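Local coordinates for putative baseplate protein (Unidentified phage, PDB 2FSD) that probably recognises receptors on the surface of Lactococcus lactis cells through its head domain, as the receptor-binding protein of a lactococcal phage, at residues A[34-39]-A[50-55]; A[64-69]-A[130-135]. All coordinates share one frame; numbering follows the deposited sequence.

Contact 1. Residues A[34-39]-A[50-55]; sequences IPWTDL and ILQARI
The carbonyl oxygen of Leu-51 is gripped twice from the facing strand: Leu-39 N donates a hydrogen bond of 2.9 Å to Leu-51 O, and Asp-38 CA adds a C-H...O contact to the same oxygen. This is an antiparallel beta hairpin, strands 34-41 and 50-56, in the barrel of the head domain. Farther along, Thr-37 and Ala-53 form a hydrogen-bonded pair, each backbone N giving its hydrogen to the other's O; the bond from Ala-53 N lies in the carbonyl plane of Thr-37. Towards the start of 34-39, Ile-55 N reaches a lone pair of Ile-34 O at 2.9 Å. Within that strand, Thr-37 OG1 donates to Pro-35 O over 2.8 Å, approaching from above the carbonyl plane.

On one face of the sheet Leu-39 crosses Leu-51 at about a right angle, while Leu-39 CD1 rests 3.8 Å from Ala-53 CB. Ile-34 and Ile-55 lie side by side on that face, where Phe-87 touches both, as well as Ala-53. The other face carries the Trp-36 indole, with the Gln-52 side chain on one side and Arg-54 on the opposite one; Arg-63 of strand 59-68 adds a further cation-pi contact. Arg-54 CG sits between the backbone N and carbonyl carbon (chi1 87°), and a bend at chi3 lays its chain across the indole. Its guanidinium stacks there with the planes 26° apart, Arg-54 CZ standing 4.0 Å from the centroid of the five-membered ring of Trp-36, while Arg-54 CD makes a CH-pi contact 3.5 Å from the six-membered centroid.

Contact 2. Residues A[64-69]-A[130-135]; sequences GNSIPV and GKTISF
Backbone bonds pair Gly-64 with Phe-135, and N-H and C=O of each residue meet their counterparts across the gap. Beyond a one-residue slip, Ile-67 and Ile-133 are joined the same way: Ile-67 N points almost straight at Ile-133 O (2.9 Å, 178°), and Ile-133 N returns a 2.7 Å bond to Ile-67 O. Val-69 N then binds Lys-131 O, and water 4 also bridges Val-69 O to Lys-131 O.

Among the side chains one polar bond crosses the slip. Ser-134 OG, anti to its own carbonyl carbon (chi1 -66°), takes the hydrogen of Ser-66 N at 3.0 Å. It thereby satisfies the amide that makes no sound bond to Ile-133 O.

Apolar and ring contacts fill the buried face. One face of the Phe-135 ring covers the Gly-64 backbone, with Gly-64 N above the ring centre and Gly-64 CA in CH-pi contact, 4.1 Å from the centroid. Val-69 and Ile-133 cross at about a right angle, Val-69 CG2 lying 3.7 Å from Ile-133 CG2, and Val-120 of strand 117-121 touches both.

Ser-66 has positive phi (50°), and together with Ile-67 it faces the single residue Ile-133. This is a G1 beta bulge, set where strand 59-68 turns a corner in the antiparallel barrel of the head domain.

From the N terminus, strand 34-41 runs out, turns through the intervening loop and returns as strand 50-56, so contact 1 closes a short hairpin. The chain turns again into strand 59-68, next in the sheet. Contact 2 then closes a far longer excursion, holding strands 77-82, 94-102, 105-114 and 117-121, when strand 132-140 comes back beside 59-68. The two closures are in series, neither nested nor crossed, with centres about 16 Å apart. At the seam between 50-56 and 59-68 a probable hydrogen bond joins Asn-65 N to Ile-50 O, and Leu-51 packs on Ile-67; Leu-51 also reaches past it to Phe-135, tying the N-terminal hairpin to strand 132-140.

Contact 1. Residues A[34-39]-A[50-55]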
ATOM      1  N   ILE A  34      17.978 -11.639   5.966  1.00 25.28           N
ATOM      2  CA  ILE A  34      17.337 -11.753   7.266  1.00 24.74           C
ATOM      3  C   ILE A  34      16.047 -12.564   7.096  1.00 24.17           C
ATOM      4  O   ILE A  34      15.184 -12.191   6.295  1.00 24.40           O
ATOM      5  CB  ILE A  34      16.978 -10.360   7.834  1.00 24.58           C
ATOM      6  CG1 ILE A  34      18.202  -9.431   7.861  1.00 24.46           C
ATOM      7  CG2 ILE A  34      16.370 -10.478   9.230  1.00 25.18           C
ATOM      8  CD1 ILE A  34      19.196  -9.726   8.964  1.00 24.05           C
ATOM      9  N   PRO A  35      15.892 -13.662   7.861  1.00 23.41           N
ATOM     10  CA  PRO A  35      14.613 -14.385   7.780  1.00 22.72           C
ATOM     11  C   PRO A  35      13.448 -13.579   8.380  1.00 21.88           C
ATOM     12  O   PRO A  35      13.652 -12.485   8.936  1.00 21.04           O
ATOM     13  CB  PRO A  35      14.872 -15.655   8.598  1.00 22.53           C
ATOM     14  CG  PRO A  35      15.951 -15.288   9.533  1.00 23.16           C
ATOM     15  CD  PRO A  35      16.819 -14.294   8.821  1.00 23.16           C
ATOM     16  N   TRP A  36      12.240 -14.116   8.240  1.00 21.17           N
ATOM     17  CA  TRP A  36      11.064 -13.533   8.849  1.00 20.75           C
ATOM     18  C   TRP A  36      11.345 -13.304  10.335  1.00 20.72           C
ATOM     19  O   TRP A  36      11.761 -14.233  11.055  1.00 21.32           O
ATOM     20  CB  TRP A  36       9.858 -14.447   8.682  1.00 20.62           C
ATOM     21  CG  TRP A  36       9.144 -14.387   7.335  1.00 20.47           C
ATOM     22  CD1 TRP A  36       8.822 -15.448   6.540  1.00 19.86           C
ATOM     23  CD2 TRP A  36       8.621 -13.224   6.674  1.00 20.81           C
ATOM     24  NE1 TRP A  36       8.145 -15.026   5.424  1.00 19.95           N
ATOM     25  CE2 TRP A  36       8.009 -13.665   5.474  1.00 21.18           C
ATOM     26  CE3 TRP A  36       8.602 -11.853   6.978  1.00 20.74           C
ATOM     27  CZ2 TRP A  36       7.398 -12.781   4.572  1.00 20.54           C
ATOM     28  CZ3 TRP A  36       7.996 -10.976   6.084  1.00 20.16           C
ATOM     29  CH2 TRP A  36       7.405 -11.446   4.892  1.00 20.54           C
ATOM     30  N   THR A  37      11.151 -12.056  10.767  1.00 20.29           N
ATOM     31  CA  THR A  37      11.428 -11.606  12.128  1.00 20.01           C
ATOM     32  C   THR A  37      10.271 -10.721  12.574  1.00 19.85           C
ATOM     33  O   THR A  37       9.825  -9.870  11.817  1.00 18.67           O
ATOM     34  CB  THR A  37      12.720 -10.781  12.174  1.00 19.93           C
ATOM     35  OG1 THR A  37      13.781 -11.520  11.558  1.00 20.73           O
ATOM     36  CG2 THR A  37      13.109 -10.414  13.603  1.00 19.70           C
ATOM     37  N   ASP A  38       9.786 -10.944  13.798  1.00 19.83           N
ATOM     38  CA  ASP A  38       8.772 -10.086  14.398  1.00 19.66           C
ATOM     39  C   ASP A  38       9.343  -8.691  14.654  1.00 19.42           C
ATOM     40  O   ASP A  38      10.454  -8.545  15.167  1.00 19.13           O
ATOM     41  CB  ASP A  38       8.280 -10.667  15.733  1.00 19.69           C
ATOM     42  CG  ASP A  38       7.580 -11.999  15.579  1.00 21.27           C
ATOM     43  OD1 ASP A  38       6.814 -12.193  14.595  1.00 20.34           O
ATOM     44  OD2 ASP A  38       7.808 -12.864  16.459  1.00 24.58           O
ATOM     45  N   LEU A  39       8.579  -7.662  14.311  1.00 19.37           N
ATOM     46  CA  LEU A  39       8.942  -6.315  14.708  1.00 19.58           C
ATOM     47  C   LEU A  39       8.613  -6.178  16.186  1.00 19.87           C
ATOM     48  O   LEU A  39       7.811  -6.952  16.722  1.00 19.63           O
ATOM     49  CB  LEU A  39       8.181  -5.259  13.917  1.00 19.43           C
ATOM     50  CG  LEU A  39       8.687  -4.930  12.518  1.00 19.20           C
ATOM     51  CD1 LEU A  39       8.573  -6.141  11.607  1.00 19.34           C
ATOM     52  CD2 LEU A  39       7.901  -3.738  11.957  1.00 19.29           C
ATOM     53  N   ILE A  50      -0.018 -10.661  13.487  1.00 19.51           N
ATOM     54  CA  ILE A  50       1.402 -10.890  13.179  1.00 19.44           C
ATOM     55  C   ILE A  50       2.010  -9.710  12.414  1.00 19.01           C
ATOM     56  O   ILE A  50       1.408  -9.180  11.488  1.00 19.05           O
ATOM     57  CB  ILE A  50       1.611 -12.262  12.472  1.00 19.39           C
ATOM     58  CG1 ILE A  50       1.179 -13.398  13.422  1.00 19.46           C
ATOM     59  CG2 ILE A  50       3.073 -12.478  12.068  1.00 19.56           C
ATOM     60  CD1 ILE A  50       1.327 -14.788  12.843  1.00 20.03           C
ATOM     61  N   LEU A  51       3.197  -9.296  12.856  1.00 18.66           N
ATOM     62  CA  LEU A  51       3.910  -8.148  12.297  1.00 18.66           C
ATOM     63  C   LEU A  51       5.368  -8.518  12.178  1.00 18.25           C
ATOM     64  O   LEU A  51       6.067  -8.648  13.180  1.00 18.16           O
ATOM     65  CB  LEU A  51       3.774  -6.916  13.198  1.00 18.47           C
ATOM     66  CG  LEU A  51       4.540  -5.682  12.732  1.00 19.00           C
ATOM     67  CD1 LEU A  51       4.073  -5.175  11.352  1.00 18.83           C
ATOM     68  CD2 LEU A  51       4.452  -4.570  13.786  1.00 19.18           C
ATOM     69  N   GLN A  52       5.819  -8.704  10.947  1.00 18.16           N
ATOM     70  CA  GLN A  52       7.153  -9.213  10.695  1.00 18.21           C
ATOM     71  C   GLN A  52       7.752  -8.702   9.373  1.00 17.70           C
ATOM     72  O   GLN A  52       7.046  -8.230   8.486  1.00 17.01           O
ATOM     73  CB  GLN A  52       7.125 -10.747  10.730  1.00 18.32           C
ATOM     74  CG  GLN A  52       5.985 -11.351   9.931  1.00 19.14           C
ATOM     75  CD  GLN A  52       6.037 -12.856   9.836  1.00 18.57           C
ATOM     76  OE1 GLN A  52       6.911 -13.496  10.391  1.00 20.78           O
ATOM     77  NE2 GLN A  52       5.092 -13.425   9.120  1.00 19.34           N
ATOM     78  N   ALA A  53       9.073  -8.792   9.281  1.00 18.02           N
ATOM     79  CA  ALA A  53       9.815  -8.372   8.109  1.00 18.64           C
ATOM     80  C   ALA A  53      10.975  -9.346   7.797  1.00 19.29           C
ATOM     81  O   ALA A  53      11.445 -10.088   8.678  1.00 19.26           O
ATOM     82  CB  ALA A  53      10.327  -6.958   8.290  1.00 18.23           C
ATOM     83  N   ARG A  54      11.404  -9.348   6.531  1.00 19.75           N
ATOM     84  CA  ARG A  54      12.516 -10.186   6.053  1.00 20.23           C
ATOM     85  C   ARG A  54      13.290  -9.446   4.951  1.00 20.13           C
ATOM     86  O   ARG A  54      12.756  -8.542   4.301  1.00 19.36           O
ATOM     87  CB  ARG A  54      11.986 -11.522   5.515  1.00 20.25           C
ATOM     88  CG  ARG A  54      11.589 -11.462   4.055  1.00 21.17           C
ATOM     89  CD  ARG A  54      10.743 -12.622   3.589  1.00 22.48           C
ATOM     90  NE  ARG A  54      11.411 -13.907   3.716  1.00 24.65           N
ATOM     91  CZ  ARG A  54      10.998 -15.045   3.157  1.00 24.78           C
ATOM     92  NH1 ARG A  54       9.916 -15.090   2.394  1.00 26.56           N
ATOM     93  NH2 ARG A  54      11.690 -16.150   3.364  1.00 25.34           N
ATOM     94  N   ILE A  55      14.546  -9.830   4.747  1.00 20.58           N
ATOM     95  CA  ILE A  55      15.354  -9.285   3.650  1.00 20.80           C
ATOM     96  C   ILE A  55      15.863 -10.440   2.797  1.00 21.31           C
ATOM     97  O   ILE A  55      16.547 -11.344   3.308  1.00 22.38           O
ATOM     98  CB  ILE A  55      16.536  -8.436   4.152  1.00 21.03           C
ATOM     99  CG1 ILE A  55      16.023  -7.208   4.905  1.00 21.00           C
ATOM    100  CG2 ILE A  55      17.442  -7.989   2.972  1.00 20.88           C
ATOM    101  CD1 ILE A  55      17.077  -6.486   5.710  1.00 20.96           C
TER
HETATM  102  O   HOH W   1       4.370 -10.788  15.049  1.00 16.93           O
HETATM  103  O   HOH W   2       5.656  -8.014  16.380  1.00 17.28           O

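Contact 2. Residues A[64-69]-A[130-135]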
ATOM      1  N   GLY A  64       1.732  -7.170   7.774  1.00 16.77           N
ATOM      2  CA  GLY A  64       0.946  -7.119   8.982  1.00 17.00           C
ATOM      3  C   GLY A  64      -0.339  -7.877   8.738  1.00 17.26           C
ATOM      4  O   GLY A  64      -0.938  -7.783   7.659  1.00 16.42           O
ATOM      5  N   ASN A  65      -0.743  -8.652   9.737  1.00 17.87           N
ATOM      6  CA  ASN A  65      -1.988  -9.379   9.683  1.00 18.49           C
ATOM      7  C   ASN A  65      -2.772  -9.236  11.005  1.00 18.84           C
ATOM      8  O   ASN A  65      -2.339  -9.707  12.059  1.00 18.19           O
ATOM      9  CB  ASN A  65      -1.720 -10.849   9.321  1.00 18.86           C
ATOM     10  CG  ASN A  65      -2.974 -11.589   8.973  1.00 19.70           C
ATOM     11  OD1 ASN A  65      -3.791 -11.875   9.840  1.00 24.78           O
ATOM     12  ND2 ASN A  65      -3.152 -11.888   7.698  1.00 23.55           N
ATOM     13  N   SER A  66      -3.910  -8.548  10.909  1.00 19.46           N
ATOM     14  CA  SER A  66      -4.824  -8.314  12.014  1.00 20.02           C
ATOM     15  C   SER A  66      -4.092  -7.784  13.233  1.00 20.49           C
ATOM     16  O   SER A  66      -4.169  -8.348  14.316  1.00 20.92           O
ATOM     17  CB  SER A  66      -5.611  -9.586  12.354  1.00 20.39           C
ATOM     18  OG  SER A  66      -6.491  -9.950  11.303  1.00 19.82           O
ATOM     19  N   ILE A  67      -3.381  -6.681  13.048  1.00 21.11           N
ATOM     20  CA  ILE A  67      -2.663  -6.060  14.150  1.00 21.06           C
ATOM     21  C   ILE A  67      -3.576  -5.035  14.820  1.00 21.03           C
ATOM     22  O   ILE A  67      -3.981  -4.072  14.181  1.00 20.99           O
ATOM     23  CB  ILE A  67      -1.387  -5.387  13.684  1.00 20.94           C
ATOM     24  CG1 ILE A  67      -0.469  -6.428  13.028  1.00 21.88           C
ATOM     25  CG2 ILE A  67      -0.678  -4.735  14.876  1.00 21.71           C
ATOM     26  CD1 ILE A  67       0.569  -5.831  12.096  1.00 21.62           C
ATOM     27  N   PRO A  68      -3.898  -5.238  16.113  1.00 20.92           N
ATOM     28  CA  PRO A  68      -4.715  -4.254  16.811  1.00 20.79           C
ATOM     29  C   PRO A  68      -3.943  -2.956  17.055  1.00 20.54           C
ATOM     30  O   PRO A  68      -2.900  -2.982  17.699  1.00 19.72           O
ATOM     31  CB  PRO A  68      -5.045  -4.952  18.144  1.00 21.44           C
ATOM     32  CG  PRO A  68      -4.595  -6.391  17.992  1.00 20.99           C
ATOM     33  CD  PRO A  68      -3.505  -6.347  17.001  1.00 21.07           C
ATOM     34  N   VAL A  69      -4.456  -1.837  16.539  1.00 20.60           N
ATOM     35  CA  VAL A  69      -3.828  -0.518  16.750  1.00 20.49           C
ATOM     36  C   VAL A  69      -4.686   0.471  17.582  1.00 20.52           C
ATOM     37  O   VAL A  69      -5.901   0.300  17.713  1.00 20.27           O
ATOM     38  CB  VAL A  69      -3.409   0.134  15.395  1.00 20.69           C
ATOM     39  CG1 VAL A  69      -2.229  -0.656  14.770  1.00 20.09           C
ATOM     40  CG2 VAL A  69      -4.606   0.224  14.398  1.00 20.26           C
ATOM     41  N   GLY A 130     -10.805   0.980  17.465  1.00 21.24           N
ATOM     42  CA  GLY A 130     -10.987  -0.452  17.697  1.00 21.07           C
ATOM     43  C   GLY A 130     -10.629  -1.290  16.481  1.00 21.11           C
ATOM     44  O   GLY A 130     -11.184  -2.372  16.277  1.00 21.44           O
ATOM     45  N   LYS A 131      -9.678  -0.807  15.684  1.00 20.98           N
ATOM     46  CA  LYS A 131      -9.348  -1.450  14.420  1.00 20.76           C
ATOM     47  C   LYS A 131      -8.133  -2.382  14.538  1.00 20.86           C
ATOM     48  O   LYS A 131      -7.272  -2.193  15.404  1.00 20.67           O
ATOM     49  CB  LYS A 131      -9.117  -0.390  13.337  1.00 20.79           C
ATOM     50  CG  LYS A 131     -10.300   0.603  13.128  1.00 20.26           C
ATOM     51  CD  LYS A 131     -11.580  -0.100  12.717  1.00 18.85           C
ATOM     52  CE  LYS A 131     -12.724   0.849  12.522  1.00 19.88           C
ATOM     53  NZ  LYS A 131     -13.914   0.162  11.898  1.00 19.64           N
ATOM     54  N   THR A 132      -8.113  -3.417  13.690  1.00 20.78           N
ATOM     55  CA  THR A 132      -6.912  -4.217  13.436  1.00 20.37           C
ATOM     56  C   THR A 132      -6.456  -3.835  12.041  1.00 20.11           C
ATOM     57  O   THR A 132      -7.291  -3.536  11.185  1.00 20.71           O
ATOM     58  CB  THR A 132      -7.177  -5.759  13.466  1.00 20.06           C
ATOM     59  OG1 THR A 132      -8.282  -6.077  12.604  1.00 21.57           O
ATOM     60  CG2 THR A 132      -7.480  -6.255  14.860  1.00 19.26           C
ATOM     61  N   ILE A 133      -5.150  -3.843  11.797  1.00 20.04           N
ATOM     62  CA  ILE A 133      -4.630  -3.556  10.444  1.00 19.88           C
ATOM     63  C   ILE A 133      -3.922  -4.754   9.773  1.00 19.09           C
ATOM     64  O   ILE A 133      -3.247  -5.549  10.424  1.00 18.42           O
ATOM     65  CB  ILE A 133      -3.695  -2.295  10.422  1.00 20.12           C
ATOM     66  CG1 ILE A 133      -2.441  -2.509  11.279  1.00 20.12           C
ATOM     67  CG2 ILE A 133      -4.467  -1.069  10.899  1.00 20.50           C
ATOM     68  CD1 ILE A 133      -1.367  -1.473  11.059  1.00 20.10           C
ATOM     69  N   SER A 134      -4.120  -4.851   8.464  1.00 18.74           N
ATOM     70  CA  SER A 134      -3.439  -5.796   7.609  1.00 18.64           C
ATOM     71  C   SER A 134      -2.836  -5.041   6.423  1.00 18.36           C
ATOM     72  O   SER A 134      -3.434  -4.095   5.888  1.00 17.76           O
ATOM     73  CB  SER A 134      -4.403  -6.881   7.099  1.00 18.72           C
ATOM     74  OG  SER A 134      -4.877  -7.720   8.149  1.00 18.50           O
ATOM     75  N   PHE A 135      -1.633  -5.461   6.028  1.00 18.28           N
ATOM     76  CA  PHE A 135      -0.935  -4.858   4.900  1.00 18.18           C
ATOM     77  C   PHE A 135       0.211  -5.746   4.449  1.00 18.10           C
ATOM     78  O   PHE A 135       0.620  -6.663   5.160  1.00 17.54           O
ATOM     79  CB  PHE A 135      -0.394  -3.470   5.264  1.00 17.93           C
ATOM     80  CG  PHE A 135       0.721  -3.500   6.278  1.00 17.98           C
ATOM     81  CD1 PHE A 135       2.054  -3.539   5.865  1.00 18.80           C
ATOM     82  CD2 PHE A 135       0.443  -3.496   7.636  1.00 17.17           C
ATOM     83  CE1 PHE A 135       3.088  -3.579   6.795  1.00 19.14           C
ATOM     84  CE2 PHE A 135       1.464  -3.535   8.570  1.00 17.41           C
ATOM     85  CZ  PHE A 135       2.787  -3.579   8.156  1.00 18.22           C
TER
HETATM   86  O   HOH W   3      -7.753   1.530  15.814  1.00 20.41           O
HETATM   87  O   HOH W   4      -7.567  -1.890  18.220  1.00 25.59           O